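Local coordinates for protein phosphonate monoester hydrolase (PDB 4UPK) that is named a phosphonate monoester hydrolase and belongs to the sulfatase family of the alkaline phosphatase clan, with four chains in its assembly, at residues R73-V78 with T370-R375; A387-I392 with S425-Y430; M395-D400 with G412-P417; S431-D436 with I461-R466. All coordinates share one frame; numbering follows the deposited sequence.

Contact 1 of 4, residues R73-V78 with T370-R375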
# COMPACT_ATOMS: atom_id res chain seq x y z
N ARG A 73 -6.85 8.77 40.93
CA ARG A 73 -8.22 8.91 41.44
C ARG A 73 -9.26 9.66 40.58
O ARG A 73 -10.47 9.53 40.85
CB ARG A 73 -8.22 9.45 42.89
CG ARG A 73 -7.52 8.51 43.86
CD ARG A 73 -8.39 7.37 44.39
NE ARG A 73 -7.57 6.28 44.94
CZ ARG A 73 -7.07 6.27 46.17
NH1 ARG A 73 -7.31 7.27 47.01
NH2 ARG A 73 -6.31 5.26 46.57
N ARG A 74 -8.80 10.44 39.57
CA ARG A 74 -9.70 11.19 38.69
C ARG A 74 -9.49 10.75 37.24
O ARG A 74 -9.33 11.58 36.34
CB ARG A 74 -9.48 12.71 38.88
CG ARG A 74 -10.78 13.51 38.87
CD ARG A 74 -10.61 14.91 39.45
NE ARG A 74 -11.90 15.59 39.63
CZ ARG A 74 -12.29 16.67 38.96
NH1 ARG A 74 -11.50 17.23 38.05
NH2 ARG A 74 -13.48 17.21 39.20
N HIS A 75 -9.49 9.42 37.02
CA HIS A 75 -9.26 8.78 35.73
C HIS A 75 -10.56 8.41 35.04
O HIS A 75 -11.39 7.69 35.60
CB HIS A 75 -8.33 7.57 35.88
CG HIS A 75 -7.85 7.02 34.57
ND1 HIS A 75 -6.89 7.69 33.83
CD2 HIS A 75 -8.22 5.91 33.91
CE1 HIS A 75 -6.70 6.95 32.75
NE2 HIS A 75 -7.47 5.88 32.75
N TYR A 76 -10.73 8.90 33.80
CA TYR A 76 -11.95 8.71 33.04
C TYR A 76 -11.72 8.18 31.65
O TYR A 76 -10.78 8.58 30.98
CB TYR A 76 -12.75 10.04 32.97
CG TYR A 76 -13.25 10.51 34.31
CD1 TYR A 76 -12.42 11.21 35.19
CD2 TYR A 76 -14.55 10.24 34.73
CE1 TYR A 76 -12.85 11.54 36.48
CE2 TYR A 76 -15.00 10.61 36.00
CZ TYR A 76 -14.14 11.27 36.87
OH TYR A 76 -14.54 11.67 38.12
N SER A 77 -12.62 7.28 31.21
CA SER A 77 -12.62 6.77 29.84
C SER A 77 -13.03 7.98 28.94
O SER A 77 -13.90 8.75 29.34
CB SER A 77 -13.64 5.64 29.70
OG SER A 77 -13.65 5.18 28.37
N VAL A 78 -12.38 8.18 27.77
CA VAL A 78 -12.71 9.30 26.87
C VAL A 78 -13.86 8.96 25.94
O VAL A 78 -14.36 9.83 25.21
CB VAL A 78 -11.49 9.91 26.12
CG1 VAL A 78 -10.35 10.22 27.07
CG2 VAL A 78 -11.03 9.02 24.96
N THR A 370 -12.84 5.14 36.00
CA THR A 370 -12.16 3.84 36.03
C THR A 370 -10.91 3.83 36.91
O THR A 370 -10.23 4.85 37.01
CB THR A 370 -11.86 3.34 34.61
OG1 THR A 370 -11.36 4.42 33.82
CG2 THR A 370 -13.08 2.80 33.95
N PRO A 371 -10.60 2.68 37.55
CA PRO A 371 -9.38 2.63 38.36
C PRO A 371 -8.13 2.61 37.47
O PRO A 371 -8.19 2.17 36.32
CB PRO A 371 -9.53 1.33 39.15
CG PRO A 371 -10.39 0.45 38.28
CD PRO A 371 -11.31 1.38 37.55
N LEU A 372 -7.01 3.13 37.99
CA LEU A 372 -5.73 3.18 37.31
C LEU A 372 -4.59 3.07 38.31
O LEU A 372 -4.45 3.92 39.20
CB LEU A 372 -5.56 4.41 36.37
CG LEU A 372 -4.18 4.54 35.67
CD1 LEU A 372 -3.90 3.37 34.74
CD2 LEU A 372 -4.08 5.81 34.91
N ILE A 373 -3.78 2.01 38.17
CA ILE A 373 -2.61 1.76 39.01
C ILE A 373 -1.45 1.60 38.06
O ILE A 373 -1.52 0.81 37.11
CB ILE A 373 -2.74 0.53 39.98
CG1 ILE A 373 -4.07 0.54 40.81
CG2 ILE A 373 -1.51 0.44 40.91
CD1 ILE A 373 -4.51 -0.84 41.37
N ILE A 374 -0.38 2.35 38.32
CA ILE A 374 0.82 2.24 37.52
C ILE A 374 2.01 2.02 38.44
O ILE A 374 2.28 2.83 39.33
CB ILE A 374 1.03 3.42 36.52
CG1 ILE A 374 -0.16 3.54 35.51
CG2 ILE A 374 2.40 3.28 35.79
CD1 ILE A 374 -0.10 4.74 34.50
N ARG A 375 2.72 0.91 38.21
CA ARG A 375 3.95 0.63 38.93
C ARG A 375 5.08 0.63 37.93
O ARG A 375 5.03 -0.04 36.90
CB ARG A 375 3.93 -0.71 39.68
CG ARG A 375 4.96 -0.69 40.80
CD ARG A 375 5.20 -2.03 41.43
NE ARG A 375 6.27 -1.96 42.43
CZ ARG A 375 7.58 -2.01 42.15
NH1 ARG A 375 7.99 -2.12 40.90
NH2 ARG A 375 8.47 -1.94 43.13
O HOH W 1 -10.07 6.84 38.72

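Contact 2 of 4, residues A387-I392 with S425-Y430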
# COMPACT_ATOMS: atom_id res chain seq x y z
N ALA A 387 -5.24 14.81 39.99
CA ALA A 387 -5.37 15.55 38.73
C ALA A 387 -6.23 14.77 37.72
O ALA A 387 -6.19 13.54 37.75
CB ALA A 387 -4.00 15.81 38.13
N PRO A 388 -7.02 15.43 36.83
CA PRO A 388 -7.80 14.66 35.84
C PRO A 388 -6.91 13.95 34.83
O PRO A 388 -6.06 14.57 34.17
CB PRO A 388 -8.68 15.73 35.15
CG PRO A 388 -8.57 16.94 35.99
CD PRO A 388 -7.21 16.88 36.64
N THR A 389 -7.07 12.64 34.74
CA THR A 389 -6.33 11.81 33.79
C THR A 389 -7.34 11.15 32.87
O THR A 389 -8.51 11.00 33.24
CB THR A 389 -5.30 10.86 34.48
OG1 THR A 389 -5.98 9.96 35.35
CG2 THR A 389 -4.21 11.62 35.26
N GLU A 390 -6.90 10.82 31.65
CA GLU A 390 -7.75 10.24 30.62
C GLU A 390 -7.18 8.94 30.11
O GLU A 390 -5.97 8.72 30.18
CB GLU A 390 -7.92 11.25 29.48
CG GLU A 390 -8.81 12.43 29.87
CD GLU A 390 -8.99 13.50 28.83
OE1 GLU A 390 -8.31 13.41 27.79
OE2 GLU A 390 -9.79 14.43 29.06
N SER A 391 -8.06 8.07 29.58
CA SER A 391 -7.70 6.74 29.07
C SER A 391 -6.66 6.79 27.94
O SER A 391 -5.89 5.84 27.76
CB SER A 391 -8.96 5.99 28.63
OG SER A 391 -9.63 6.71 27.61
N ILE A 392 -6.63 7.92 27.20
CA ILE A 392 -5.71 8.19 26.09
C ILE A 392 -4.27 8.47 26.55
O ILE A 392 -3.37 8.49 25.73
CB ILE A 392 -6.28 9.31 25.19
CG1 ILE A 392 -6.49 10.63 25.98
CG2 ILE A 392 -7.55 8.83 24.49
CD1 ILE A 392 -6.62 11.87 25.13
N SER A 425 3.02 21.55 34.99
CA SER A 425 2.32 22.81 35.26
C SER A 425 1.21 23.14 34.23
O SER A 425 0.27 23.86 34.57
CB SER A 425 3.29 23.98 35.38
OG SER A 425 4.30 23.71 36.34
N ASP A 426 1.32 22.60 33.00
CA ASP A 426 0.36 22.81 31.92
C ASP A 426 -0.60 21.59 31.75
O ASP A 426 -1.17 21.39 30.66
CB ASP A 426 1.11 23.14 30.62
CG ASP A 426 2.03 22.04 30.09
OD1 ASP A 426 2.34 21.08 30.87
OD2 ASP A 426 2.47 22.14 28.92
N TRP A 427 -0.79 20.79 32.82
CA TRP A 427 -1.66 19.61 32.80
C TRP A 427 -3.12 20.00 32.68
O TRP A 427 -3.49 21.14 32.94
CB TRP A 427 -1.42 18.73 34.05
CG TRP A 427 -1.97 17.33 33.91
CD1 TRP A 427 -3.11 16.83 34.46
CD2 TRP A 427 -1.42 16.28 33.09
NE1 TRP A 427 -3.34 15.56 34.00
CE2 TRP A 427 -2.32 15.19 33.16
CE3 TRP A 427 -0.28 16.17 32.28
CZ2 TRP A 427 -2.08 13.98 32.48
CZ3 TRP A 427 -0.06 14.99 31.60
CH2 TRP A 427 -0.94 13.90 31.71
N ARG A 428 -3.94 19.03 32.32
CA ARG A 428 -5.39 19.08 32.19
C ARG A 428 -6.05 19.70 33.41
O ARG A 428 -5.61 19.41 34.52
CB ARG A 428 -5.86 17.63 32.17
CG ARG A 428 -6.84 17.35 31.10
CD ARG A 428 -7.12 15.89 31.11
NE ARG A 428 -6.49 15.28 29.95
CZ ARG A 428 -5.52 14.38 30.00
NH1 ARG A 428 -5.06 13.95 31.17
NH2 ARG A 428 -5.03 13.88 28.88
N GLN A 429 -7.10 20.52 33.21
CA GLN A 429 -7.88 21.06 34.33
C GLN A 429 -9.34 20.56 34.31
O GLN A 429 -10.16 20.88 35.19
CB GLN A 429 -7.74 22.57 34.44
CG GLN A 429 -6.38 22.95 35.04
CD GLN A 429 -6.26 24.42 35.30
OE1 GLN A 429 -5.73 25.17 34.46
NE2 GLN A 429 -6.72 24.85 36.46
N TYR A 430 -9.65 19.75 33.30
CA TYR A 430 -10.94 19.14 33.04
C TYR A 430 -10.70 17.84 32.26
O TYR A 430 -9.66 17.70 31.63
CB TYR A 430 -11.85 20.09 32.21
CG TYR A 430 -11.32 20.41 30.83
CD1 TYR A 430 -11.57 19.56 29.76
CD2 TYR A 430 -10.54 21.53 30.61
CE1 TYR A 430 -11.05 19.82 28.49
CE2 TYR A 430 -10.02 21.81 29.35
CZ TYR A 430 -10.27 20.95 28.29
OH TYR A 430 -9.73 21.23 27.05
O HOH W 2 -9.07 17.18 28.60

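Contact 3 of 4, residues M395-D400 with G412-P417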
# COMPACT_ATOMS: atom_id res chain seq x y z
N MET A 395 -1.20 4.86 26.43
CA MET A 395 -0.30 4.59 25.30
C MET A 395 0.97 5.50 25.37
O MET A 395 2.06 4.94 25.36
CB MET A 395 -1.03 4.68 23.92
CG MET A 395 -0.10 5.03 22.77
SD MET A 395 -0.85 4.72 21.18
CE MET A 395 0.54 4.87 20.09
N PRO A 396 0.85 6.86 25.49
CA PRO A 396 2.07 7.68 25.57
C PRO A 396 2.95 7.44 26.79
O PRO A 396 4.16 7.62 26.71
CB PRO A 396 1.54 9.12 25.49
CG PRO A 396 0.15 9.03 25.97
CD PRO A 396 -0.36 7.71 25.50
N THR A 397 2.36 6.97 27.92
CA THR A 397 3.11 6.64 29.13
C THR A 397 4.06 5.44 28.86
O THR A 397 5.24 5.49 29.22
CB THR A 397 2.15 6.38 30.29
OG1 THR A 397 1.29 7.50 30.45
CG2 THR A 397 2.88 6.09 31.60
N ILE A 398 3.53 4.39 28.21
CA ILE A 398 4.26 3.16 27.89
C ILE A 398 5.40 3.47 26.94
O ILE A 398 6.53 3.11 27.25
CB ILE A 398 3.31 2.02 27.36
CG1 ILE A 398 2.23 1.64 28.41
CG2 ILE A 398 4.12 0.79 26.91
CD1 ILE A 398 0.93 1.05 27.81
N LEU A 399 5.10 4.17 25.81
CA LEU A 399 6.10 4.55 24.81
C LEU A 399 7.23 5.38 25.39
O LEU A 399 8.40 5.11 25.10
CB LEU A 399 5.47 5.25 23.58
CG LEU A 399 4.48 4.42 22.74
CD1 LEU A 399 3.95 5.24 21.58
CD2 LEU A 399 5.11 3.08 22.25
N ASP A 400 6.88 6.37 26.23
CA ASP A 400 7.84 7.23 26.92
C ASP A 400 8.79 6.36 27.75
O ASP A 400 10.00 6.42 27.55
CB ASP A 400 7.08 8.24 27.80
CG ASP A 400 7.90 9.25 28.59
OD1 ASP A 400 9.14 9.25 28.44
OD2 ASP A 400 7.29 10.03 29.36
N GLY A 412 -3.37 11.95 23.84
CA GLY A 412 -2.99 11.75 25.23
C GLY A 412 -1.59 12.21 25.56
O GLY A 412 -0.76 12.39 24.67
N ARG A 413 -1.33 12.41 26.85
CA ARG A 413 -0.05 12.86 27.36
C ARG A 413 0.48 11.86 28.40
O ARG A 413 -0.29 11.32 29.20
CB ARG A 413 -0.18 14.26 27.98
CG ARG A 413 -0.45 15.36 26.95
CD ARG A 413 -0.57 16.73 27.58
NE ARG A 413 0.65 17.15 28.29
CZ ARG A 413 0.74 18.25 29.03
NH1 ARG A 413 -0.29 19.07 29.15
NH2 ARG A 413 1.87 18.53 29.67
N SER A 414 1.79 11.63 28.37
CA SER A 414 2.49 10.72 29.29
C SER A 414 2.22 11.07 30.76
O SER A 414 2.31 12.24 31.16
CB SER A 414 3.98 10.73 29.00
OG SER A 414 4.69 9.85 29.86
N LEU A 415 1.91 10.04 31.55
CA LEU A 415 1.67 10.14 32.99
C LEU A 415 2.95 9.97 33.79
O LEU A 415 2.91 10.00 35.02
CB LEU A 415 0.64 9.10 33.43
CG LEU A 415 -0.77 9.23 32.87
CD1 LEU A 415 -1.65 8.13 33.41
CD2 LEU A 415 -1.38 10.59 33.18
N ARG A 416 4.10 9.79 33.09
CA ARG A 416 5.41 9.61 33.69
C ARG A 416 5.79 10.66 34.75
O ARG A 416 6.21 10.22 35.82
CB ARG A 416 6.51 9.40 32.64
CG ARG A 416 7.59 8.44 33.09
CD ARG A 416 8.59 8.23 32.01
NE ARG A 416 9.80 7.59 32.52
CZ ARG A 416 10.87 7.32 31.77
NH1 ARG A 416 10.88 7.62 30.48
NH2 ARG A 416 11.93 6.75 32.32
N PRO A 417 5.60 12.00 34.56
CA PRO A 417 5.93 12.96 35.65
C PRO A 417 5.28 12.65 37.01
O PRO A 417 5.94 12.79 38.05
CB PRO A 417 5.45 14.32 35.10
CG PRO A 417 5.51 14.15 33.64
CD PRO A 417 5.11 12.73 33.36

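Contact 4 of 4, residues S431-D436 with I461-R466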
# COMPACT_ATOMS: atom_id res chain seq x y z
N SER A 431 -11.68 16.93 32.26
CA SER A 431 -11.60 15.71 31.46
C SER A 431 -12.70 15.75 30.40
O SER A 431 -13.69 16.49 30.52
CB SER A 431 -11.65 14.45 32.33
OG SER A 431 -12.92 14.31 32.95
N PHE A 432 -12.51 15.01 29.33
CA PHE A 432 -13.41 15.02 28.20
C PHE A 432 -13.79 13.58 27.74
O PHE A 432 -12.91 12.74 27.51
CB PHE A 432 -12.74 15.82 27.06
CG PHE A 432 -13.54 15.94 25.79
CD1 PHE A 432 -14.47 16.97 25.63
CD2 PHE A 432 -13.33 15.07 24.73
CE1 PHE A 432 -15.18 17.10 24.45
CE2 PHE A 432 -14.03 15.21 23.55
CZ PHE A 432 -14.96 16.21 23.42
N SER A 433 -15.09 13.34 27.57
CA SER A 433 -15.61 12.05 27.09
C SER A 433 -16.60 12.25 25.95
O SER A 433 -17.21 13.29 25.84
CB SER A 433 -16.26 11.25 28.22
OG SER A 433 -15.33 11.03 29.26
N GLU A 434 -16.74 11.24 25.10
CA GLU A 434 -17.65 11.25 23.96
C GLU A 434 -18.49 9.97 23.90
O GLU A 434 -18.06 8.90 24.37
CB GLU A 434 -16.88 11.41 22.64
CG GLU A 434 -16.24 12.76 22.43
CD GLU A 434 -15.51 12.86 21.10
OE1 GLU A 434 -16.17 13.11 20.07
OE2 GLU A 434 -14.30 12.53 21.08
N LEU A 435 -19.66 10.06 23.27
CA LEU A 435 -20.55 8.91 23.07
C LEU A 435 -21.25 9.12 21.75
O LEU A 435 -21.30 10.24 21.25
CB LEU A 435 -21.57 8.81 24.24
CG LEU A 435 -22.37 7.51 24.39
CD1 LEU A 435 -21.53 6.39 24.99
CD2 LEU A 435 -23.60 7.73 25.28
N ASP A 436 -21.69 8.03 21.13
CA ASP A 436 -22.44 8.12 19.89
C ASP A 436 -23.71 7.32 20.10
O ASP A 436 -23.64 6.12 20.39
CB ASP A 436 -21.65 7.64 18.65
CG ASP A 436 -22.34 8.04 17.35
OD1 ASP A 436 -23.42 7.49 17.06
OD2 ASP A 436 -21.86 8.98 16.69
N ILE A 461 -19.00 15.22 26.83
CA ILE A 461 -19.01 15.48 28.28
C ILE A 461 -17.72 16.23 28.68
O ILE A 461 -16.63 15.80 28.31
CB ILE A 461 -19.18 14.16 29.10
CG1 ILE A 461 -20.43 13.32 28.65
CG2 ILE A 461 -19.19 14.43 30.63
CD1 ILE A 461 -20.26 11.84 28.71
N LEU A 462 -17.84 17.33 29.44
CA LEU A 462 -16.69 18.07 29.96
C LEU A 462 -16.79 18.12 31.49
O LEU A 462 -17.75 18.67 32.02
CB LEU A 462 -16.55 19.49 29.35
CG LEU A 462 -15.25 20.24 29.69
CD1 LEU A 462 -14.68 20.92 28.48
CD2 LEU A 462 -15.46 21.24 30.82
N ARG A 463 -15.82 17.54 32.19
CA ARG A 463 -15.80 17.49 33.66
C ARG A 463 -14.84 18.52 34.19
O ARG A 463 -13.63 18.34 34.12
CB ARG A 463 -15.45 16.10 34.20
CG ARG A 463 -16.43 15.02 33.76
CD ARG A 463 -15.96 13.65 34.14
NE ARG A 463 -16.69 12.63 33.39
CZ ARG A 463 -16.28 12.11 32.24
NH1 ARG A 463 -15.11 12.48 31.71
NH2 ARG A 463 -17.02 11.21 31.61
N ASP A 464 -15.40 19.61 34.68
CA ASP A 464 -14.70 20.73 35.29
C ASP A 464 -14.66 20.43 36.80
O ASP A 464 -15.37 19.52 37.27
CB ASP A 464 -15.51 22.00 34.91
CG ASP A 464 -15.23 23.27 35.67
OD1 ASP A 464 -14.16 23.86 35.46
OD2 ASP A 464 -16.13 23.72 36.40
N ALA A 465 -13.83 21.15 37.57
CA ALA A 465 -13.69 20.97 39.03
C ALA A 465 -15.05 21.09 39.78
O ALA A 465 -15.28 20.37 40.77
CB ALA A 465 -12.70 21.99 39.58
N ARG A 466 -15.94 21.98 39.29
CA ARG A 466 -17.26 22.24 39.84
C ARG A 466 -18.41 21.66 38.98
O ARG A 466 -19.34 21.06 39.51
CB ARG A 466 -17.46 23.76 40.04
CG ARG A 466 -18.83 24.08 40.64
CD ARG A 466 -19.02 25.53 40.93
NE ARG A 466 -20.41 25.78 41.29
CZ ARG A 466 -21.01 26.96 41.20
NH1 ARG A 466 -20.35 28.01 40.76
NH2 ARG A 466 -22.28 27.08 41.53

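Contact 1 of 4, residues R73-V78 with T370-R375
The ring of His75 takes a methyl group of Leu372 on one face. CD2 of Leu372 sits 3.7 Å from the ring centroid and 20° off the normal, a CH-pi contact displaced toward the rim, where the nearest ring atom is ND1. Leu372 CB comes up beside CG and CD2 of the same ring. The carbonyl oxygen of Thr370 lies in the ring plane at its edge, 3.8 Å from His75 CD2. That carbon also meets the Thr370 hydroxyl, with His75 CD2 3.5 Å from Thr370 OG1. CG of His75 is anti to its own backbone N (chi1 -169°), which starts the ring off toward these partners.

The main chains hold the two sides in register. Thr370 N gives an almost straight hydrogen bond to His75 O at 3.0 Å, with an N-H...O angle of 169°. Next to it, a water accepts from His75 N and donates to Thr370 O, the latter oxygen lying 2.6 Å from the water oxygen, so the second rung of this antiparallel pairing is made through solvent.

One shell further out, ND1 of His75 is hydrogen-bonded to OG1 of Thr389, which ties the ring to the neighbouring strand. Pro371 O accepts from Thr345 OG1, and Leu372 packs on both Thr345 and Leu415. Strand 70-76 runs antiparallel to strand 372-375 inside the large mixed sheet, with strand 388-390 parallel to it as a further neighbour and strand 340-346 pairing with 372-375.

Contact 2 of 4, residues A387-I392 with S425-Y430
Pro388 O is gripped by two side-chain donors, Trp427 NE1 and Arg428 NH1, which arrive from opposite faces of its carbonyl plane. The indole bond is the shorter, with Trp427 NE1 2.9 Å from Pro388 O. The guanidinium bond is straighter, at 164°, and spans 3.2 Å from Arg428 NH1 to Pro388 O, with that oxygen lying in the guanidinium plane. Trp427 CD1 also rests against Ala387 CB.

Over one face of the same guanidinium lies Glu390. Its carboxylate is stacked rather than edge-on, the planes 28° apart, and makes a long salt bridge from OE1 to Arg428 NE of 3.4 Å. CG of Glu390 lies over the rim of the group, 3.7 Å from Arg428 NE. A bend at chi3 of Arg428 (-108°) sets NE off the line of the chain. A water donates to both Glu390 OE2 and Tyr430 O.

Outside the pair, Arg428 NH2 forms a salt bridge with Asp393, while Tyr94 and Phe432 N bond to the Glu390 oxygens. The loop before strand 431-436 is thus fixed to strand 388-390 by polar bonds at several points; Arg428, with Tyr94 OH, Phe432 N and the water bonded to the Glu390 oxygens, would favour an ionised carboxylate.

Contact 3 of 4, residues M395-D400 with G412-P417
Asp400 reaches from its helix to Ser414 and Arg416, and every atom of its side chain has a neighbour there. CB lies 3.5 Å from Ser414 OG. CG stands anti to the backbone N (chi1 -179°) and comes against CD of Arg416. From there the carboxylate divides its work. OD2 takes the Ser414 hydroxyl on its anti lone pair, with Ser414 OG 2.7 Å from Asp400 OD2. The same oxygen also touches CB and CD of Arg416. OD1 is met by Arg416 NH1 at 3.1 Å, a salt bridge in which the nitrogen stands well above the carboxylate plane, 61° out of it. From the arginine's side the acceptor lies close to the guanidinium plane.

Ser414 OG has a second task: it accepts from Arg416 N at 3.3 Å, a capping bond ahead of the short helix 416-419. Asp400 therefore acts in the second shell, fixing by its own acceptance the hydroxyl that caps that helix start, while Arg416, two residues on, binds its other oxygen. In the fold, this docks the start of helix 416-419 against the side of helix 394-402.

Thr397, one turn earlier, makes a similar link: its OG1 accepts from Leu415 N at 2.8 Å, nearly straight at 166°, and is also hydrogen-bonded to Asp393 O, just ahead of helix 394-402. Leu415 CB presses on the same oxygen. Upstream, the ring of Pro396 packs on main chain, with CG 3.6 Å from Gly412 C and CB near Ser414 N. Leu415 itself goes on to touch Ile374 of strand 372-375 and Trp427.

Contact 4 of 4, residues S431-D436 with I461-R466
Ser431 and Ser433 share one sheet face with Arg463, and there the contact is tight. The guanidinium comes end-on to Ser433, NH1 and NH2 both donating to its OG, with Arg463 NH1 2.9 Å from Ser433 OG. NH1 is shared: it also donates to Ser431 OG at 3.1 Å and 165°. Both hydroxyl oxygens lie close to the guanidinium plane, while CG2 of Ile461 lies over one of its faces, toward the rim. With chi1 at 67°, Ser431 OG lies between its backbone N and carbonyl carbon, where Arg463 CB and CD also close on it, both at 3.3 Å. Ser433 OG is further bonded to Ser77 O, and Arg463 NE pairs with Asp365, so this buried polar cluster is well supplied with partners.

Beneath it runs regular antiparallel pairing. Ser431 with Arg463 and Ser433 with Ile461 are hydrogen-bonded pairs, the shortest bond being Ile461 N to Ser433 O at 2.8 Å, and Phe432 with Leu462 is the non-hydrogen-bonded pair between them. Strand 431-436 is the edge strand, within this chain, of a four-stranded antiparallel sheet.

The face of Phe432 and Leu462 is looser across the pair, for their side chains do not touch each other; each packs instead on helix 499-515. Across the strands, Phe432 CA makes a CA-H...O contact with Ile461 O, 3.3 Å away. Beyond Arg463, Asp464 has no contact with 431-436, its CB directed away, and Ala465 is exposed on the way to strand 467-472.

Overall arrangement
From the N terminus, contact 1 comes first and closes by far the longest loop, bringing strand 70-76 against strand 372-375 in the large mixed sheet. The chain then passes into 387-392, where contact 2 opens. Contact 3 is nested within the loop of contact 2: helix 394-402 and the start of helix 416-419 meet before 425-430 returns to strand 388-390. The next residues begin strand 431-436, and contact 4 closes last, in series, within the small antiparallel sheet. Contacts 1 and 4 touch, Val78 O and Glu434 N lying 2.8 Å apart, so the loop just after strand 70-76 meets strand 431-436 of the smaller sheet. Contacts 3 and 4 do not touch, their nearest atoms being about 10 Å apart.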